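Local coordinates for activated BY transcription factor SSRB (Salmonella enterica, PDB 2WNW), which is a glycoside hydrolase family 30 protein, in which a TIM barrel is joined to a beta-sandwich domain, at residues Asp402-Asp413 with Leu432-Arg443; Met1-Asp9 with Leu16-Ser24. All coordinates share one frame; numbering follows the deposited sequence.

Contact 1 (Asp402-Asp413 with Leu432-Arg443); sequences DGERVLVVYNRD and LPPSGASTLLWR. With PO4 (phosphate ion), chain C.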
loop_
_atom_site.group_PDB
_atom_site.type_symbol
_atom_site.label_atom_id
_atom_site.label_comp_id
_atom_site.label_asym_id
_atom_site.label_seq_id
_atom_site.Cartn_x
_atom_site.Cartn_y
_atom_site.Cartn_z
ATOM N N ASP A 402 10.729 -16.317 -18.071
ATOM C CA ASP A 402 11.109 -16.131 -19.470
ATOM C C ASP A 402 11.003 -14.684 -19.950
ATOM O O ASP A 402 11.185 -14.399 -21.134
ATOM C CB ASP A 402 10.279 -17.053 -20.371
ATOM C CG ASP A 402 8.852 -16.578 -20.553
ATOM O OD1 ASP A 402 8.391 -15.707 -19.783
ATOM O OD2 ASP A 402 8.184 -17.093 -21.473
ATOM N N GLY A 403 10.711 -13.773 -19.025
ATOM C CA GLY A 403 10.623 -12.364 -19.370
ATOM C C GLY A 403 9.250 -11.821 -19.709
ATOM O O GLY A 403 9.094 -10.617 -19.901
ATOM N N GLU A 404 8.249 -12.691 -19.784
ATOM C CA GLU A 404 6.900 -12.244 -20.112
ATOM C C GLU A 404 6.323 -11.362 -19.011
ATOM O O GLU A 404 6.354 -11.732 -17.837
ATOM C CB GLU A 404 5.972 -13.444 -20.319
ATOM C CG GLU A 404 4.609 -13.068 -20.899
ATOM C CD GLU A 404 3.645 -14.241 -20.947
ATOM O OE1 GLU A 404 2.785 -14.269 -21.852
ATOM O OE2 GLU A 404 3.737 -15.128 -20.074
ATOM N N ARG A 405 5.805 -10.196 -19.392
ATOM C CA ARG A 405 5.197 -9.282 -18.431
ATOM C C ARG A 405 3.725 -9.664 -18.257
ATOM O O ARG A 405 3.045 -10.000 -19.224
ATOM C CB ARG A 405 5.295 -7.827 -18.915
ATOM C CG ARG A 405 6.695 -7.198 -18.848
ATOM C CD ARG A 405 7.517 -7.443 -20.116
ATOM N NE ARG A 405 8.729 -6.629 -20.136
ATOM C CZ ARG A 405 9.843 -6.920 -19.475
ATOM N NH1 ARG A 405 9.912 -8.023 -18.741
ATOM N NH2 ARG A 405 10.880 -6.094 -19.528
ATOM N N VAL A 406 3.241 -9.620 -17.019
ATOM C CA VAL A 406 1.849 -9.962 -16.725
ATOM C C VAL A 406 1.282 -8.924 -15.760
ATOM O O VAL A 406 1.846 -8.699 -14.694
ATOM C CB VAL A 406 1.737 -11.353 -16.051
ATOM C CG1 VAL A 406 0.278 -11.706 -15.837
ATOM C CG2 VAL A 406 2.417 -12.411 -16.901
ATOM N N LEU A 407 0.173 -8.291 -16.132
ATOM C CA LEU A 407 -0.443 -7.288 -15.268
ATOM C C LEU A 407 -1.904 -7.620 -14.996
ATOM O O LEU A 407 -2.684 -7.820 -15.925
ATOM C CB LEU A 407 -0.361 -5.895 -15.905
ATOM C CG LEU A 407 -0.958 -4.774 -15.046
ATOM C CD1 LEU A 407 -0.049 -4.525 -13.855
ATOM C CD2 LEU A 407 -1.108 -3.489 -15.859
ATOM N N VAL A 408 -2.267 -7.677 -13.720
ATOM C CA VAL A 408 -3.649 -7.954 -13.337
ATOM C C VAL A 408 -4.267 -6.639 -12.862
ATOM O O VAL A 408 -3.682 -5.940 -12.035
ATOM C CB VAL A 408 -3.728 -8.981 -12.179
ATOM C CG1 VAL A 408 -5.179 -9.221 -11.799
ATOM C CG2 VAL A 408 -3.071 -10.289 -12.592
ATOM N N VAL A 409 -5.432 -6.296 -13.403
ATOM C CA VAL A 409 -6.121 -5.068 -13.020
ATOM C C VAL A 409 -7.563 -5.415 -12.678
ATOM O O VAL A 409 -8.237 -6.119 -13.431
ATOM C CB VAL A 409 -6.124 -4.018 -14.164
ATOM C CG1 VAL A 409 -6.834 -2.745 -13.697
ATOM C CG2 VAL A 409 -4.695 -3.697 -14.589
ATOM N N TYR A 410 -8.026 -4.913 -11.537
ATOM C CA TYR A 410 -9.380 -5.162 -11.059
ATOM C C TYR A 410 -10.034 -3.837 -10.667
ATOM O O TYR A 410 -9.496 -3.082 -9.851
ATOM C CB TYR A 410 -9.328 -6.109 -9.851
ATOM C CG TYR A 410 -10.568 -6.105 -8.981
ATOM C CD1 TYR A 410 -10.470 -5.888 -7.604
ATOM C CD2 TYR A 410 -11.835 -6.304 -9.529
ATOM C CE1 TYR A 410 -11.604 -5.867 -6.796
ATOM C CE2 TYR A 410 -12.977 -6.285 -8.729
ATOM C CZ TYR A 410 -12.852 -6.065 -7.366
ATOM O OH TYR A 410 -13.975 -6.036 -6.576
ATOM N N ASN A 411 -11.189 -3.556 -11.260
ATOM C CA ASN A 411 -11.919 -2.324 -10.978
ATOM C C ASN A 411 -12.993 -2.561 -9.915
ATOM O O ASN A 411 -14.048 -3.122 -10.212
ATOM C CB ASN A 411 -12.569 -1.796 -12.266
ATOM C CG ASN A 411 -13.480 -0.612 -12.010
ATOM O OD1 ASN A 411 -13.304 0.108 -11.029
ATOM N ND2 ASN A 411 -14.455 -0.397 -12.898
ATOM N N ARG A 412 -12.734 -2.126 -8.681
ATOM C CA ARG A 412 -13.711 -2.327 -7.613
ATOM C C ARG A 412 -14.771 -1.230 -7.569
ATOM O O ARG A 412 -15.715 -1.309 -6.784
ATOM C CB ARG A 412 -13.019 -2.432 -6.242
ATOM C CG ARG A 412 -12.446 -1.131 -5.708
ATOM C CD ARG A 412 -11.852 -1.311 -4.314
ATOM N NE ARG A 412 -12.852 -1.721 -3.328
ATOM C CZ ARG A 412 -12.578 -1.978 -2.051
ATOM N NH1 ARG A 412 -11.335 -1.868 -1.602
ATOM N NH2 ARG A 412 -13.543 -2.351 -1.224
ATOM N N ASP A 413 -14.621 -0.214 -8.415
ATOM C CA ASP A 413 -15.581 0.887 -8.460
ATOM C C ASP A 413 -16.902 0.333 -8.990
ATOM O O ASP A 413 -16.930 -0.730 -9.617
ATOM C CB ASP A 413 -15.077 2.001 -9.389
ATOM C CG ASP A 413 -15.655 3.373 -9.044
ATOM O OD1 ASP A 413 -16.660 3.445 -8.302
ATOM O OD2 ASP A 413 -15.099 4.386 -9.524
ATOM N N LEU A 432 -12.503 -0.836 -18.071
ATOM C CA LEU A 432 -13.050 -1.957 -17.325
ATOM C C LEU A 432 -14.436 -1.658 -16.779
ATOM O O LEU A 432 -14.688 -0.585 -16.226
ATOM C CB LEU A 432 -12.121 -2.346 -16.165
ATOM C CG LEU A 432 -10.771 -2.978 -16.516
ATOM C CD1 LEU A 432 -9.809 -1.889 -16.968
ATOM C CD2 LEU A 432 -10.199 -3.702 -15.298
ATOM N N PRO A 433 -15.363 -2.607 -16.939
ATOM C CA PRO A 433 -16.714 -2.386 -16.429
ATOM C C PRO A 433 -16.653 -2.505 -14.910
ATOM O O PRO A 433 -15.620 -2.895 -14.353
ATOM C CB PRO A 433 -17.504 -3.522 -17.066
ATOM C CG PRO A 433 -16.497 -4.638 -17.092
ATOM C CD PRO A 433 -15.244 -3.932 -17.575
ATOM N N PRO A 434 -17.746 -2.154 -14.217
ATOM C CA PRO A 434 -17.743 -2.258 -12.754
ATOM C C PRO A 434 -17.409 -3.701 -12.367
ATOM O O PRO A 434 -17.961 -4.640 -12.942
ATOM C CB PRO A 434 -19.175 -1.882 -12.380
ATOM C CG PRO A 434 -19.577 -0.940 -13.479
ATOM C CD PRO A 434 -19.030 -1.625 -14.708
ATOM N N SER A 435 -16.506 -3.868 -11.402
ATOM C CA SER A 435 -16.078 -5.185 -10.928
ATOM C C SER A 435 -15.305 -5.982 -11.972
ATOM O O SER A 435 -14.949 -7.138 -11.747
ATOM C CB SER A 435 -17.279 -6.007 -10.441
ATOM O OG SER A 435 -17.846 -5.432 -9.276
ATOM N N GLY A 436 -15.024 -5.364 -13.112
ATOM C CA GLY A 436 -14.292 -6.075 -14.142
ATOM C C GLY A 436 -12.844 -6.319 -13.762
ATOM O O GLY A 436 -12.272 -5.605 -12.938
ATOM N N ALA A 437 -12.255 -7.351 -14.357
ATOM C CA ALA A 437 -10.860 -7.680 -14.118
ATOM C C ALA A 437 -10.237 -8.000 -15.467
ATOM O O ALA A 437 -10.894 -8.556 -16.352
ATOM C CB ALA A 437 -10.742 -8.881 -13.185
ATOM N N SER A 438 -8.973 -7.639 -15.628
ATOM C CA SER A 438 -8.274 -7.901 -16.873
ATOM C C SER A 438 -6.829 -8.275 -16.595
ATOM O O SER A 438 -6.207 -7.762 -15.664
ATOM C CB SER A 438 -8.308 -6.667 -17.778
ATOM O OG SER A 438 -9.638 -6.300 -18.099
ATOM N N THR A 439 -6.306 -9.190 -17.399
ATOM C CA THR A 439 -4.921 -9.600 -17.278
ATOM C C THR A 439 -4.290 -9.300 -18.633
ATOM O O THR A 439 -4.769 -9.768 -19.670
ATOM C CB THR A 439 -4.791 -11.099 -16.962
ATOM O OG1 THR A 439 -5.486 -11.392 -15.741
ATOM C CG2 THR A 439 -3.323 -11.475 -16.795
ATOM N N LEU A 440 -3.240 -8.486 -18.615
ATOM C CA LEU A 440 -2.528 -8.098 -19.827
ATOM C C LEU A 440 -1.188 -8.819 -19.876
ATOM O O LEU A 440 -0.429 -8.798 -18.907
ATOM C CB LEU A 440 -2.299 -6.581 -19.834
ATOM C CG LEU A 440 -1.501 -5.964 -20.987
ATOM C CD1 LEU A 440 -2.267 -6.114 -22.296
ATOM C CD2 LEU A 440 -1.247 -4.491 -20.686
ATOM N N LEU A 441 -0.904 -9.454 -21.007
ATOM C CA LEU A 441 0.339 -10.193 -21.186
ATOM C C LEU A 441 1.116 -9.611 -22.361
ATOM O O LEU A 441 0.539 -9.356 -23.418
ATOM C CB LEU A 441 0.035 -11.662 -21.484
ATOM C CG LEU A 441 -0.997 -12.378 -20.613
ATOM C CD1 LEU A 441 -1.274 -13.755 -21.199
ATOM C CD2 LEU A 441 -0.487 -12.488 -19.190
ATOM N N TRP A 442 2.417 -9.405 -22.181
ATOM C CA TRP A 442 3.241 -8.870 -23.255
ATOM C C TRP A 442 4.725 -9.078 -22.998
ATOM O O TRP A 442 5.134 -9.453 -21.895
ATOM C CB TRP A 442 2.936 -7.380 -23.469
ATOM C CG TRP A 442 3.564 -6.431 -22.485
ATOM C CD1 TRP A 442 4.666 -5.655 -22.691
ATOM C CD2 TRP A 442 3.092 -6.115 -21.168
ATOM N NE1 TRP A 442 4.909 -4.868 -21.591
ATOM C CE2 TRP A 442 3.958 -5.129 -20.640
ATOM C CE3 TRP A 442 2.020 -6.567 -20.382
ATOM C CZ2 TRP A 442 3.786 -4.583 -19.361
ATOM C CZ3 TRP A 442 1.847 -6.023 -19.110
ATOM C CH2 TRP A 442 2.730 -5.040 -18.613
ATOM N N ARG A 443 5.525 -8.850 -24.034
ATOM C CA ARG A 443 6.972 -9.003 -23.944
ATOM C C ARG A 443 7.647 -7.747 -24.475
ATOM O O ARG A 443 7.114 -7.075 -25.358
ATOM C CB ARG A 443 7.427 -10.214 -24.763
ATOM C CG ARG A 443 6.953 -11.550 -24.220
ATOM C CD ARG A 443 7.241 -12.677 -25.202
ATOM N NE ARG A 443 6.777 -13.965 -24.698
ATOM C CZ ARG A 443 7.366 -14.642 -23.718
ATOM N NH1 ARG A 443 8.452 -14.159 -23.131
ATOM N NH2 ARG A 443 6.857 -15.799 -23.318
HETATM P P PO4 C . 10.014 -2.996 -21.240
HETATM O O1 PO4 C . 8.816 -3.874 -21.192
HETATM O O2 PO4 C . 10.108 -2.365 -22.581
HETATM O O3 PO4 C . 9.900 -1.937 -20.201
HETATM O O4 PO4 C . 11.234 -3.806 -20.984
HETATM O O HOH W 1 -16.529 -6.286 -6.994
HETATM O O HOH W 2 -18.623 -2.947 -9.033
#
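From the pair Arg405-Trp442 to Tyr410-Ala437, strands 405-411 and 437-442 run antiparallel, their short axes 4.6 Å apart at closest approach, with 167° between their N-to-C directions. Arg405 turns CB onto the Trp442 indole, a CH-pi contact 3.4 Å from CB to the centroid of the six-membered ring, while Leu407 CB meets the edge of that ring. A broad ring suits this end, since it packs against two neighbours at once and still donates NE1 to Asp423. A bend at chi2 (88°) carries the Arg405 guanidinium past the indole to a phosphate ion, which NE and NH2 hold through O1 and O4. On the sheet's other face Val406 and Leu441 lie side by side, CG1 to CD2 3.5 Å. The two strands belong to the family 30 beta-sandwich domain, and strand 393-399 continues the sheet beyond 405-411. At the far end Asn411 ND2 reaches Pro433 O at 3.1 Å, from the face of that carbonyl opposite Gly436 N, which closes a type II turn; Asn411 OD1 takes Asp413 N in an Asx turn. Across the other end, Arg443 NH2 makes a nearly straight 2.6 Å salt bridge with Asp402 OD2, and Glu404 CB covers one guanidinium face.

Contact 2 (Met1-Asp9 with Leu16-Ser24); sequences MKGRLISSD and LVERAVSFS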
loop_
_atom_site.group_PDB
_atom_site.type_symbol
_atom_site.label_atom_id
_atom_site.label_comp_id
_atom_site.label_asym_id
_atom_site.label_seq_id
_atom_site.Cartn_x
_atom_site.Cartn_y
_atom_site.Cartn_z
ATOM N N MET A 1 5.115 -2.933 -30.006
ATOM C CA MET A 1 4.921 -3.890 -28.881
ATOM C C MET A 1 3.466 -4.343 -28.867
ATOM O O MET A 1 2.553 -3.527 -28.981
ATOM C CB MET A 1 5.287 -3.215 -27.556
ATOM C CG MET A 1 5.422 -4.158 -26.374
ATOM S SD MET A 1 6.328 -3.382 -25.011
ATOM C CE MET A 1 5.066 -2.345 -24.335
ATOM N N LYS A 2 3.258 -5.648 -28.740
ATOM C CA LYS A 2 1.915 -6.211 -28.726
ATOM C C LYS A 2 1.744 -7.201 -27.579
ATOM O O LYS A 2 2.706 -7.546 -26.893
ATOM C CB LYS A 2 1.636 -6.910 -30.054
ATOM C CG LYS A 2 2.659 -7.978 -30.400
ATOM C CD LYS A 2 2.445 -8.522 -31.800
ATOM C CE LYS A 2 3.509 -9.548 -32.158
ATOM N NZ LYS A 2 3.327 -10.076 -33.543
ATOM N N GLY A 3 0.514 -7.657 -27.374
ATOM C CA GLY A 3 0.268 -8.606 -26.305
ATOM C C GLY A 3 -1.103 -9.239 -26.363
ATOM O O GLY A 3 -1.783 -9.181 -27.387
ATOM N N ARG A 4 -1.505 -9.853 -25.255
ATOM C CA ARG A 4 -2.803 -10.496 -25.159
ATOM C C ARG A 4 -3.545 -9.909 -23.970
ATOM O O ARG A 4 -2.951 -9.654 -22.923
ATOM C CB ARG A 4 -2.647 -12.004 -24.959
ATOM C CG ARG A 4 -1.987 -12.739 -26.113
ATOM C CD ARG A 4 -2.090 -14.245 -25.903
ATOM N NE ARG A 4 -1.278 -14.714 -24.783
ATOM C CZ ARG A 4 -1.571 -15.778 -24.038
ATOM N NH1 ARG A 4 -2.667 -16.485 -24.283
ATOM N NH2 ARG A 4 -0.759 -16.145 -23.057
ATOM N N LEU A 5 -4.843 -9.693 -24.140
ATOM C CA LEU A 5 -5.672 -9.139 -23.083
ATOM C C LEU A 5 -6.775 -10.133 -22.744
ATOM O O LEU A 5 -7.517 -10.566 -23.623
ATOM C CB LEU A 5 -6.286 -7.809 -23.533
ATOM C CG LEU A 5 -7.189 -7.093 -22.521
ATOM C CD1 LEU A 5 -6.370 -6.679 -21.302
ATOM C CD2 LEU A 5 -7.825 -5.875 -23.173
ATOM N N ILE A 6 -6.862 -10.507 -21.471
ATOM C CA ILE A 6 -7.880 -11.441 -21.000
ATOM C C ILE A 6 -8.796 -10.625 -20.098
ATOM O O ILE A 6 -8.376 -10.173 -19.027
ATOM C CB ILE A 6 -7.264 -12.601 -20.186
ATOM C CG1 ILE A 6 -6.342 -13.444 -21.077
ATOM C CG2 ILE A 6 -8.372 -13.482 -19.618
ATOM C CD1 ILE A 6 -5.027 -12.783 -21.406
ATOM N N SER A 7 -10.042 -10.442 -20.529
ATOM C CA SER A 7 -10.991 -9.630 -19.779
ATOM C C SER A 7 -12.229 -10.354 -19.266
ATOM O O SER A 7 -12.826 -11.179 -19.963
ATOM C CB SER A 7 -11.438 -8.445 -20.642
ATOM O OG SER A 7 -10.323 -7.762 -21.184
ATOM N N SER A 8 -12.607 -10.028 -18.034
ATOM C CA SER A 8 -13.789 -10.599 -17.406
ATOM C C SER A 8 -14.745 -9.476 -17.031
ATOM O O SER A 8 -14.330 -8.421 -16.551
ATOM C CB SER A 8 -13.422 -11.388 -16.143
ATOM O OG SER A 8 -12.740 -12.588 -16.459
ATOM N N ASP A 9 -16.027 -9.718 -17.270
ATOM C CA ASP A 9 -17.089 -8.771 -16.964
ATOM C C ASP A 9 -18.110 -9.622 -16.217
ATOM O O ASP A 9 -19.095 -10.082 -16.797
ATOM C CB ASP A 9 -17.681 -8.228 -18.269
ATOM C CG ASP A 9 -18.744 -7.164 -18.047
ATOM O OD1 ASP A 9 -19.150 -6.539 -19.047
ATOM O OD2 ASP A 9 -19.177 -6.951 -16.893
ATOM N N LEU A 16 -12.768 -14.459 -18.574
ATOM C CA LEU A 16 -11.533 -14.791 -19.269
ATOM C C LEU A 16 -11.642 -14.755 -20.791
ATOM O O LEU A 16 -11.292 -15.722 -21.473
ATOM C CB LEU A 16 -11.053 -16.172 -18.809
ATOM C CG LEU A 16 -10.837 -16.337 -17.298
ATOM C CD1 LEU A 16 -10.567 -17.795 -16.973
ATOM C CD2 LEU A 16 -9.679 -15.458 -16.839
ATOM N N VAL A 17 -12.124 -13.638 -21.320
ATOM C CA VAL A 17 -12.255 -13.477 -22.764
ATOM C C VAL A 17 -10.942 -12.909 -23.293
ATOM O O VAL A 17 -10.530 -11.819 -22.899
ATOM C CB VAL A 17 -13.407 -12.518 -23.108
ATOM C CG1 VAL A 17 -13.532 -12.366 -24.617
ATOM C CG2 VAL A 17 -14.709 -13.043 -22.506
ATOM N N GLU A 18 -10.281 -13.648 -24.180
ATOM C CA GLU A 18 -9.006 -13.196 -24.723
ATOM C C GLU A 18 -9.073 -12.607 -26.125
ATOM O O GLU A 18 -9.889 -13.011 -26.950
ATOM C CB GLU A 18 -7.990 -14.344 -24.731
ATOM C CG GLU A 18 -6.593 -13.892 -25.144
ATOM C CD GLU A 18 -5.588 -15.026 -25.220
ATOM O OE1 GLU A 18 -5.539 -15.854 -24.285
ATOM O OE2 GLU A 18 -4.834 -15.077 -26.215
ATOM N N ARG A 19 -8.196 -11.643 -26.379
ATOM C CA ARG A 19 -8.109 -11.009 -27.684
ATOM C C ARG A 19 -6.743 -10.357 -27.832
ATOM O O ARG A 19 -6.132 -9.936 -26.845
ATOM C CB ARG A 19 -9.226 -9.975 -27.862
ATOM C CG ARG A 19 -9.044 -8.668 -27.120
ATOM C CD ARG A 19 -10.300 -7.824 -27.265
ATOM N NE ARG A 19 -10.110 -6.444 -26.833
ATOM C CZ ARG A 19 -9.418 -5.535 -27.512
ATOM N NH1 ARG A 19 -8.842 -5.859 -28.664
ATOM N NH2 ARG A 19 -9.306 -4.298 -27.044
ATOM N N ALA A 20 -6.255 -10.300 -29.066
ATOM C CA ALA A 20 -4.959 -9.706 -29.342
ATOM C C ALA A 20 -5.050 -8.192 -29.241
ATOM O O ALA A 20 -6.040 -7.591 -29.652
ATOM C CB ALA A 20 -4.485 -10.109 -30.735
ATOM N N VAL A 21 -4.015 -7.579 -28.682
ATOM C CA VAL A 21 -3.980 -6.132 -28.537
ATOM C C VAL A 21 -2.573 -5.634 -28.825
ATOM O O VAL A 21 -1.621 -6.416 -28.858
ATOM C CB VAL A 21 -4.370 -5.691 -27.103
ATOM C CG1 VAL A 21 -5.781 -6.149 -26.778
ATOM C CG2 VAL A 21 -3.383 -6.261 -26.095
ATOM N N SER A 22 -2.441 -4.332 -29.044
ATOM C CA SER A 22 -1.132 -3.757 -29.297
ATOM C C SER A 22 -0.987 -2.431 -28.569
ATOM O O SER A 22 -1.959 -1.694 -28.387
ATOM C CB SER A 22 -0.908 -3.555 -30.801
ATOM O OG SER A 22 -1.737 -2.531 -31.317
ATOM N N PHE A 23 0.234 -2.147 -28.135
ATOM C CA PHE A 23 0.540 -0.905 -27.446
ATOM C C PHE A 23 0.740 0.153 -28.526
ATOM O O PHE A 23 0.884 -0.176 -29.705
ATOM C CB PHE A 23 1.842 -1.038 -26.650
ATOM C CG PHE A 23 1.717 -1.830 -25.378
ATOM C CD1 PHE A 23 1.675 -1.181 -24.145
ATOM C CD2 PHE A 23 1.690 -3.220 -25.405
ATOM C CE1 PHE A 23 1.612 -1.908 -22.953
ATOM C CE2 PHE A 23 1.627 -3.959 -24.218
ATOM C CZ PHE A 23 1.589 -3.298 -22.990
ATOM N N SER A 24 0.750 1.414 -28.114
ATOM C CA SER A 24 0.963 2.537 -29.017
ATOM C C SER A 24 2.000 3.427 -28.353
ATOM O O SER A 24 2.273 3.274 -27.160
ATOM C CB SER A 24 -0.333 3.326 -29.206
ATOM O OG SER A 24 -1.341 2.523 -29.789
HETATM O O HOH W 3 -10.104 -8.972 -23.815
#
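Met1 and Phe23 meet where the antiparallel strands 2-9 and 17-22 run out, just beyond the pair Lys2 and Ser22. Met1 CB lies 4.2 Å from Phe23 CB, and CG comes to 4.0 Å from Phe23 CD2. With CG anti to the backbone N (chi1 -167°) and a bend at chi3 (78°), the thioether folds back across the ring: SD stands above the face, 4.8 Å from the Phe23 centroid, in a Met-aromatic contact, and CE sits over the centre at 3.4 Å. The flexible, unbranched methionine can make this fold, and the Phe23 ring also meets Trp442.

The strands form the N-terminal hairpin of the beta-sandwich sheet, with 437-442 beside strand 2-9. Val21 CG2 rests against the backbone of Gly3, its hydrogen-bonded partner, while CG1 touches Leu5 CB. On the sheet's other face Ile6 CG2 packs against Leu16, which also touches Tyr368 and His372 of helix 365-374. Ser8 OG accepts Leu16 N at 2.8 Å, almost straight at 177°, and is bonded to His372 as well; a small hydroxyl can serve both partners. Arg4 NH1 and Glu18 OE1 form a salt bridge of 2.9 Å, though the carboxylate's exact place is less sure. The pairing thus has two characters: apolar groups, Leu5 and Phe23 among them, pack on strand 426-432, whereas the exposed Glu18 keeps its charge near solvent, where the ion pair with Arg4 probably adds only modest stability.

How the contacts relate
Contacts 1 and 2 are successive pairings in one sheet, their centres 9 Å apart, because strand 2-9 lies beside strand 437-442. Backbone hydrogen bonds join them, among them the probable pairs Arg4 N to Leu441 O and Thr439 N to Ile6 O, both 2.8 Å. The order 405-411, 437-442, 2-9, 17-25 thus sets the N-terminal hairpin beside the last strand of the chain, so the sandwich is built from both chain ends. His372 ties the contacts to helix 365-374 by bonding both Thr439 and Ser8. The phosphate ion held by Arg405 in contact 1 also lies about 5 Å, between nearest atoms, from the Met1 side chain of contact 2; it probably came from the crystallisation liquor.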